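Local coordinates for protein insecticidal Delta-Endotoxin Cry8Ea1 (Bacillus Thuringiensis, PDB 3EB7) that is toxic to larvae of the underground pest Holotrichia parallela and, like related three-domain Cry toxins, probably forms pores in gut-cell membranes, at residues K461-E466 with P475-S480; S507-D512 with R567-I572. All coordinates share one frame; numbering follows the deposited sequence.

How the contacts relate
Both contacts belong to the C-terminal beta-sandwich domain, with centres about 15 Å apart, and both are partly buried. Contact 1 sets a loop beside strand 476-478 and relies on water, with a small apolar patch at one end. In contact 2 the start of strand 511-517 pairs with the end of strand 559-567, the flanking loop residues are hydrogen-bonded to each other, and its hydrogen bonds are direct. Strand 578-588 is common ground: it pairs with 476-478 and also receives the side chains of Val509, Phe511 and Phe569. The ring of Phe569 touches the backbone at Phe478-Ser480, so the two contacts meet. Contact 1 lies closer to the centre of the chain.

Contact 1: residues K461-E466 with P475-S480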
ATOM      1  N   LYS A 461     -16.266   1.916  11.790  1.00 25.24           N
ATOM      2  CA  LYS A 461     -14.991   2.365  11.306  1.00 25.67           C
ATOM      3  C   LYS A 461     -13.938   1.484  11.917  1.00 25.96           C
ATOM      4  O   LYS A 461     -14.223   0.801  12.913  1.00 25.90           O
ATOM      5  CB  LYS A 461     -14.761   3.815  11.718  1.00 25.94           C
ATOM      6  CG  LYS A 461     -15.736   4.804  11.107  1.00 27.40           C
ATOM      7  CD  LYS A 461     -15.465   6.145  11.749  1.00 34.58           C
ATOM      8  CE  LYS A 461     -16.388   7.241  11.257  1.00 38.87           C
ATOM      9  NZ  LYS A 461     -16.087   8.540  11.984  1.00 42.96           N
ATOM     10  N   PRO A 462     -12.717   1.451  11.312  1.00 26.01           N
ATOM     11  CA  PRO A 462     -11.599   0.738  11.946  1.00 26.07           C
ATOM     12  C   PRO A 462     -11.264   1.317  13.321  1.00 26.30           C
ATOM     13  O   PRO A 462     -11.492   2.482  13.567  1.00 25.84           O
ATOM     14  CB  PRO A 462     -10.441   0.957  10.968  1.00 26.11           C
ATOM     15  CG  PRO A 462     -11.138   1.253   9.662  1.00 26.30           C
ATOM     16  CD  PRO A 462     -12.336   2.032  10.014  1.00 24.65           C
ATOM     17  N   SER A 463     -10.748   0.496  14.217  1.00 27.30           N
ATOM     18  CA  SER A 463     -10.362   0.978  15.541  1.00 28.67           C
ATOM     19  C   SER A 463      -8.938   1.482  15.508  1.00 28.97           C
ATOM     20  O   SER A 463      -8.194   1.195  14.561  1.00 29.65           O
ATOM     21  CB  SER A 463     -10.541  -0.137  16.574  1.00 28.94           C
ATOM     22  OG  SER A 463     -11.915  -0.562  16.560  1.00 30.67           O
ATOM     23  N   ALA A 464      -8.558   2.260  16.514  1.00 29.38           N
ATOM     24  CA  ALA A 464      -7.242   2.857  16.518  1.00 30.09           C
ATOM     25  C   ALA A 464      -6.201   1.796  16.926  1.00 30.26           C
ATOM     26  O   ALA A 464      -5.913   1.606  18.108  1.00 30.82           O
ATOM     27  CB  ALA A 464      -7.204   4.081  17.430  1.00 30.71           C
ATOM     28  N   ASN A 465      -5.699   1.077  15.925  1.00 29.45           N
ATOM     29  CA  ASN A 465      -4.637   0.090  16.049  1.00 29.36           C
ATOM     30  C   ASN A 465      -3.937   0.048  14.669  1.00 29.02           C
ATOM     31  O   ASN A 465      -4.486   0.570  13.691  1.00 29.46           O
ATOM     32  CB  ASN A 465      -5.226  -1.286  16.442  1.00 29.44           C
ATOM     33  CG  ASN A 465      -6.124  -1.889  15.353  1.00 31.55           C
ATOM     34  OD1 ASN A 465      -5.708  -2.061  14.202  1.00 32.09           O
ATOM     35  ND2 ASN A 465      -7.362  -2.214  15.716  1.00 32.28           N
ATOM     36  N   GLU A 466      -2.753  -0.560  14.577  1.00 28.48           N
ATOM     37  CA  GLU A 466      -2.041  -0.700  13.294  1.00 27.72           C
ATOM     38  C   GLU A 466      -1.879  -2.163  12.867  1.00 27.12           C
ATOM     39  O   GLU A 466      -0.840  -2.561  12.329  1.00 26.93           O
ATOM     40  CB  GLU A 466      -0.672  -0.007  13.345  1.00 28.38           C
ATOM     41  CG  GLU A 466      -0.710   1.479  13.780  1.00 30.98           C
ATOM     42  CD  GLU A 466      -1.465   2.344  12.791  1.00 34.80           C
ATOM     43  OE1 GLU A 466      -1.609   1.921  11.616  1.00 38.60           O
ATOM     44  OE2 GLU A 466      -1.917   3.450  13.168  1.00 37.46           O
ATOM     45  N   PRO A 475      -8.212  -3.370   9.259  1.00 21.88           N
ATOM     46  CA  PRO A 475      -9.274  -4.365   9.476  1.00 20.36           C
ATOM     47  C   PRO A 475     -10.486  -3.674  10.155  1.00 20.20           C
ATOM     48  O   PRO A 475     -10.347  -2.545  10.638  1.00 18.49           O
ATOM     49  CB  PRO A 475      -8.637  -5.311  10.487  1.00 20.20           C
ATOM     50  CG  PRO A 475      -7.725  -4.373  11.341  1.00 19.68           C
ATOM     51  CD  PRO A 475      -7.148  -3.420  10.294  1.00 21.21           C
ATOM     52  N   ILE A 476     -11.637  -4.357  10.231  1.00 20.39           N
ATOM     53  CA  ILE A 476     -12.728  -3.920  11.113  1.00 21.21           C
ATOM     54  C   ILE A 476     -12.672  -4.809  12.370  1.00 22.08           C
ATOM     55  O   ILE A 476     -12.499  -6.005  12.250  1.00 22.36           O
ATOM     56  CB  ILE A 476     -14.154  -3.930  10.404  1.00 21.69           C
ATOM     57  CG1 ILE A 476     -14.197  -3.028   9.151  1.00 20.22           C
ATOM     58  CG2 ILE A 476     -15.287  -3.506  11.347  1.00 20.06           C
ATOM     59  CD1 ILE A 476     -13.666  -1.678   9.364  1.00 18.90           C
ATOM     60  N   SER A 477     -12.803  -4.214  13.555  1.00 23.16           N
ATOM     61  CA  SER A 477     -12.670  -4.918  14.856  1.00 24.88           C
ATOM     62  C   SER A 477     -14.002  -5.072  15.594  1.00 25.13           C
ATOM     63  O   SER A 477     -14.835  -4.184  15.535  1.00 26.67           O
ATOM     64  CB  SER A 477     -11.711  -4.155  15.791  1.00 24.41           C
ATOM     65  OG  SER A 477     -10.493  -3.855  15.116  1.00 28.01           O
ATOM     66  N   PHE A 478     -14.189  -6.182  16.311  1.00 25.84           N
ATOM     67  CA  PHE A 478     -15.344  -6.333  17.211  1.00 25.65           C
ATOM     68  C   PHE A 478     -14.882  -6.767  18.589  1.00 25.89           C
ATOM     69  O   PHE A 478     -14.134  -7.722  18.709  1.00 25.27           O
ATOM     70  CB  PHE A 478     -16.361  -7.318  16.650  1.00 24.73           C
ATOM     71  CG  PHE A 478     -16.801  -6.986  15.257  1.00 26.33           C
ATOM     72  CD1 PHE A 478     -16.088  -7.458  14.151  1.00 26.25           C
ATOM     73  CD2 PHE A 478     -17.908  -6.177  15.038  1.00 26.09           C
ATOM     74  CE1 PHE A 478     -16.468  -7.105  12.851  1.00 26.98           C
ATOM     75  CE2 PHE A 478     -18.307  -5.838  13.728  1.00 27.74           C
ATOM     76  CZ  PHE A 478     -17.588  -6.296  12.641  1.00 25.38           C
ATOM     77  N   ASN A 479     -15.284  -6.010  19.610  1.00 26.79           N
ATOM     78  CA  ASN A 479     -15.121  -6.411  21.004  1.00 27.94           C
ATOM     79  C   ASN A 479     -16.383  -7.116  21.509  1.00 27.90           C
ATOM     80  O   ASN A 479     -16.399  -7.652  22.602  1.00 29.05           O
ATOM     81  CB  ASN A 479     -14.806  -5.208  21.899  1.00 28.75           C
ATOM     82  CG  ASN A 479     -13.406  -4.664  21.683  1.00 30.09           C
ATOM     83  OD1 ASN A 479     -13.229  -3.462  21.453  1.00 33.68           O
ATOM     84  ND2 ASN A 479     -12.405  -5.533  21.775  1.00 28.42           N
ATOM     85  N   SER A 480     -17.419  -7.130  20.680  1.00 27.86           N
ATOM     86  CA  SER A 480     -18.667  -7.833  20.945  1.00 27.47           C
ATOM     87  C   SER A 480     -19.383  -7.990  19.624  1.00 27.14           C
ATOM     88  O   SER A 480     -18.888  -7.543  18.596  1.00 27.92           O
ATOM     89  CB  SER A 480     -19.552  -7.026  21.916  1.00 28.54           C
ATOM     90  OG  SER A 480     -19.927  -5.780  21.333  1.00 28.97           O
TER
HETATM   91  O   HOH W   1     -13.506  -1.486  14.050  1.00 23.96           O
HETATM   92  O   HOH W   2     -10.067  -2.029  13.306  1.00 20.58           O
HETATM   93  O   HOH W   3     -12.928  -2.658  18.697  1.00 34.00           O
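The flat amide of Asn465 meets Ser477 and Pro475 close to its own plane, not over a face: ND2 sits 3.6 Å from Ser477 OG, and OD1, which is hydrogen-bonded to Val467 N, is 4.2 Å from Pro475 CG. Tyr579 of strand 578-588 touches Asn465, Pro475 and Ser477 alike. The puckered ring of Pro462 turns to Pro475 and Ile476: its CB lies 3.5 Å from Pro475 O, while its CG approaches Ile476 CD1 at 3.9 Å and its CD stands nearly as close to the same methyl. Ile476 gets there by its second torsion (chi2 -49°), which swings CD1 round to Pro462.

Two waters join the backbones and a third links side chains. The first donates to Lys461 O (2.7 Å from the water oxygen), accepts from Ser477 N and also bonds Ser463 OG. A second accepts from Ser463 N and donates to Pro475 O, again 2.7 Å from the water oxygen, and is held by Ser477 OG as well, at 2.6 Å from the water oxygen. The third runs from Ser463 OG to Asn479 OD1, to which it donates. Ser463 OG, anti to its carbonyl carbon (chi1 -58°), thus serves two of these waters.

Strand 476-478 is itself held by backbone bonds to strand 578-588 of the C-terminal domain. The loop reaches further, for Glu466 O accepts from Arg187 on helix 161-191 of the N-terminal domain.

The chemistry is therefore that of a hydrated seam: the first two waters stand where strand-to-strand bonds would be in a sheet, satisfying backbone N-H and C=O groups on both sides, and the one apolar side-chain contact across the seam is Pro462 against Ile476. The loop lies alongside the strand without becoming another strand of its sheet.

Contact 2: residues S507-D512 with R567-I572; sequences SSVDFD and RNFSSI
Val509 and Phe511 both approach the Phe569 ring from the same side, just beyond the antiparallel pairing that joins strands 511-517 and 559-567 in the beta-sandwich of the C-terminal domain. Both reach it obliquely: Val509 CG2 is 3.9 Å from Phe569 CD1, and Phe511 CB is 4.0 Å from Phe569 CD2. Val578 of strand 578-588 packs against all three side chains. In the plane of the Phe569 ring, at its edge, sits Arg567 O.

Asp512 and Arg567 form a hydrogen-bonded antiparallel pair, in which Asp512 N donates to Arg567 O at 2.8 Å and the return bond is weak. Asn568 then turns with positive phi and psi and brings its side chain across that of Asp512, amide and carboxylate planes 70° apart. Its ND2 meets Asp512 OD2 at 3.3 Å from above the carboxylate, 56° out of its plane. The other oxygen, OD1, is in a salt bridge with Arg526, which also donates to Asn568 O.

At the far end Ser570 grips Asp510 twice. Ser570 N donates to Asp510 O at 2.8 Å, and Ser570 OG, placed between its own backbone N and carbonyl carbon (chi1 70°), accepts from Asp510 N at 3.0 Å.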
ATOM      1  N   SER A 507      -8.727 -13.590  15.792  1.00 20.17           N
ATOM      2  CA  SER A 507      -9.472 -13.385  17.062  1.00 20.60           C
ATOM      3  C   SER A 507      -8.816 -14.042  18.258  1.00 20.64           C
ATOM      4  O   SER A 507      -8.083 -15.002  18.103  1.00 20.92           O
ATOM      5  CB  SER A 507     -10.897 -13.893  16.963  1.00 20.47           C
ATOM      6  OG  SER A 507     -10.900 -15.272  16.675  1.00 22.14           O
ATOM      7  N   SER A 508      -9.075 -13.482  19.441  1.00 20.94           N
ATOM      8  CA  SER A 508      -8.718 -14.077  20.721  1.00 21.03           C
ATOM      9  C   SER A 508      -9.850 -14.989  21.243  1.00 21.00           C
ATOM     10  O   SER A 508      -9.716 -15.584  22.305  1.00 21.08           O
ATOM     11  CB  SER A 508      -8.439 -12.972  21.748  1.00 21.17           C
ATOM     12  OG  SER A 508      -9.547 -12.076  21.820  1.00 20.38           O
ATOM     13  N   VAL A 509     -10.954 -15.094  20.496  1.00 20.80           N
ATOM     14  CA  VAL A 509     -12.146 -15.845  20.920  1.00 20.42           C
ATOM     15  C   VAL A 509     -12.709 -16.699  19.785  1.00 21.33           C
ATOM     16  O   VAL A 509     -12.431 -16.409  18.627  1.00 21.64           O
ATOM     17  CB  VAL A 509     -13.275 -14.913  21.471  1.00 19.84           C
ATOM     18  CG1 VAL A 509     -12.833 -14.267  22.740  1.00 18.03           C
ATOM     19  CG2 VAL A 509     -13.758 -13.883  20.414  1.00 16.29           C
ATOM     20  N   ASP A 510     -13.463 -17.755  20.116  1.00 21.91           N
ATOM     21  CA  ASP A 510     -14.239 -18.507  19.116  1.00 22.68           C
ATOM     22  C   ASP A 510     -15.554 -17.717  18.937  1.00 22.45           C
ATOM     23  O   ASP A 510     -15.981 -17.074  19.875  1.00 22.25           O
ATOM     24  CB  ASP A 510     -14.596 -19.948  19.557  1.00 22.97           C
ATOM     25  CG  ASP A 510     -13.408 -20.755  20.133  1.00 26.66           C
ATOM     26  OD1 ASP A 510     -13.632 -21.499  21.149  1.00 31.62           O
ATOM     27  OD2 ASP A 510     -12.270 -20.693  19.599  1.00 27.00           O
ATOM     28  N   PHE A 511     -16.204 -17.795  17.760  1.00 22.35           N
ATOM     29  CA  PHE A 511     -17.353 -16.946  17.431  1.00 22.04           C
ATOM     30  C   PHE A 511     -18.169 -17.551  16.303  1.00 23.07           C
ATOM     31  O   PHE A 511     -17.673 -18.331  15.489  1.00 22.97           O
ATOM     32  CB  PHE A 511     -16.911 -15.509  17.017  1.00 22.07           C
ATOM     33  CG  PHE A 511     -15.991 -15.474  15.825  1.00 22.86           C
ATOM     34  CD1 PHE A 511     -16.467 -15.128  14.568  1.00 24.23           C
ATOM     35  CD2 PHE A 511     -14.635 -15.859  15.944  1.00 22.64           C
ATOM     36  CE1 PHE A 511     -15.597 -15.151  13.446  1.00 22.86           C
ATOM     37  CE2 PHE A 511     -13.790 -15.870  14.854  1.00 20.82           C
ATOM     38  CZ  PHE A 511     -14.282 -15.525  13.601  1.00 21.99           C
ATOM     39  N   ASP A 512     -19.435 -17.161  16.262  1.00 23.73           N
ATOM     40  CA  ASP A 512     -20.332 -17.444  15.164  1.00 25.11           C
ATOM     41  C   ASP A 512     -20.165 -16.380  14.028  1.00 24.78           C
ATOM     42  O   ASP A 512     -20.138 -15.190  14.287  1.00 24.50           O
ATOM     43  CB  ASP A 512     -21.773 -17.431  15.710  1.00 25.31           C
ATOM     44  CG  ASP A 512     -22.139 -18.714  16.495  1.00 29.81           C
ATOM     45  OD1 ASP A 512     -21.322 -19.669  16.553  1.00 34.16           O
ATOM     46  OD2 ASP A 512     -23.282 -18.783  17.030  1.00 32.10           O
ATOM     47  N   ARG A 567     -20.954 -12.997  16.165  1.00 24.65           N
ATOM     48  CA  ARG A 567     -21.916 -13.290  17.206  1.00 26.25           C
ATOM     49  C   ARG A 567     -21.353 -14.365  18.167  1.00 25.60           C
ATOM     50  O   ARG A 567     -20.416 -15.092  17.818  1.00 24.11           O
ATOM     51  CB  ARG A 567     -23.135 -13.853  16.480  1.00 26.87           C
ATOM     52  CG  ARG A 567     -24.410 -13.832  17.205  1.00 31.67           C
ATOM     53  CD  ARG A 567     -25.500 -14.325  16.292  1.00 36.80           C
ATOM     54  NE  ARG A 567     -25.672 -13.396  15.185  1.00 44.13           N
ATOM     55  CZ  ARG A 567     -26.321 -13.658  14.047  1.00 48.39           C
ATOM     56  NH1 ARG A 567     -26.883 -14.853  13.834  1.00 48.93           N
ATOM     57  NH2 ARG A 567     -26.398 -12.712  13.108  1.00 47.72           N
ATOM     58  N   ASN A 568     -21.935 -14.453  19.363  1.00 26.09           N
ATOM     59  CA  ASN A 568     -21.749 -15.591  20.275  1.00 26.11           C
ATOM     60  C   ASN A 568     -20.288 -15.857  20.585  1.00 25.57           C
ATOM     61  O   ASN A 568     -19.752 -16.929  20.294  1.00 24.99           O
ATOM     62  CB  ASN A 568     -22.443 -16.848  19.682  1.00 26.93           C
ATOM     63  CG  ASN A 568     -22.701 -17.952  20.726  1.00 30.57           C
ATOM     64  OD1 ASN A 568     -22.718 -17.698  21.944  1.00 35.15           O
ATOM     65  ND2 ASN A 568     -22.918 -19.182  20.245  1.00 31.50           N
ATOM     66  N   PHE A 569     -19.635 -14.849  21.146  1.00 25.64           N
ATOM     67  CA  PHE A 569     -18.222 -14.907  21.477  1.00 25.65           C
ATOM     68  C   PHE A 569     -18.013 -15.911  22.623  1.00 26.45           C
ATOM     69  O   PHE A 569     -18.735 -15.851  23.619  1.00 26.67           O
ATOM     70  CB  PHE A 569     -17.736 -13.525  21.923  1.00 24.37           C
ATOM     71  CG  PHE A 569     -17.521 -12.513  20.795  1.00 25.08           C
ATOM     72  CD1 PHE A 569     -16.676 -11.409  20.996  1.00 24.85           C
ATOM     73  CD2 PHE A 569     -18.143 -12.646  19.549  1.00 24.50           C
ATOM     74  CE1 PHE A 569     -16.492 -10.458  19.980  1.00 24.32           C
ATOM     75  CE2 PHE A 569     -17.966 -11.702  18.547  1.00 21.19           C
ATOM     76  CZ  PHE A 569     -17.155 -10.608  18.770  1.00 22.36           C
ATOM     77  N   SER A 570     -17.014 -16.793  22.510  1.00 27.07           N
ATOM     78  CA  SER A 570     -16.666 -17.729  23.594  1.00 27.88           C
ATOM     79  C   SER A 570     -16.213 -17.078  24.927  1.00 29.12           C
ATOM     80  O   SER A 570     -16.061 -17.756  25.938  1.00 30.06           O
ATOM     81  CB  SER A 570     -15.577 -18.675  23.115  1.00 27.73           C
ATOM     82  OG  SER A 570     -14.353 -17.984  22.959  1.00 25.93           O
ATOM     83  N   SER A 571     -15.977 -15.773  24.937  1.00 29.56           N
ATOM     84  CA  SER A 571     -15.563 -15.086  26.142  1.00 29.79           C
ATOM     85  C   SER A 571     -15.904 -13.629  25.945  1.00 30.81           C
ATOM     86  O   SER A 571     -15.875 -13.129  24.809  1.00 31.43           O
ATOM     87  CB  SER A 571     -14.061 -15.259  26.332  1.00 30.13           C
ATOM     88  OG  SER A 571     -13.590 -14.597  27.479  1.00 30.70           O
ATOM     89  N   ILE A 572     -16.251 -12.948  27.026  1.00 30.94           N
ATOM     90  CA  ILE A 572     -16.408 -11.508  26.988  1.00 31.98           C
ATOM     91  C   ILE A 572     -15.392 -10.792  27.859  1.00 31.83           C
ATOM     92  O   ILE A 572     -15.495  -9.600  28.083  1.00 31.95           O
ATOM     93  CB  ILE A 572     -17.850 -11.041  27.377  1.00 32.80           C
ATOM     94  CG1 ILE A 572     -18.287 -11.653  28.725  1.00 33.29           C
ATOM     95  CG2 ILE A 572     -18.833 -11.303  26.234  1.00 32.93           C
ATOM     96  CD1 ILE A 572     -19.492 -10.960  29.357  1.00 32.29           C
TER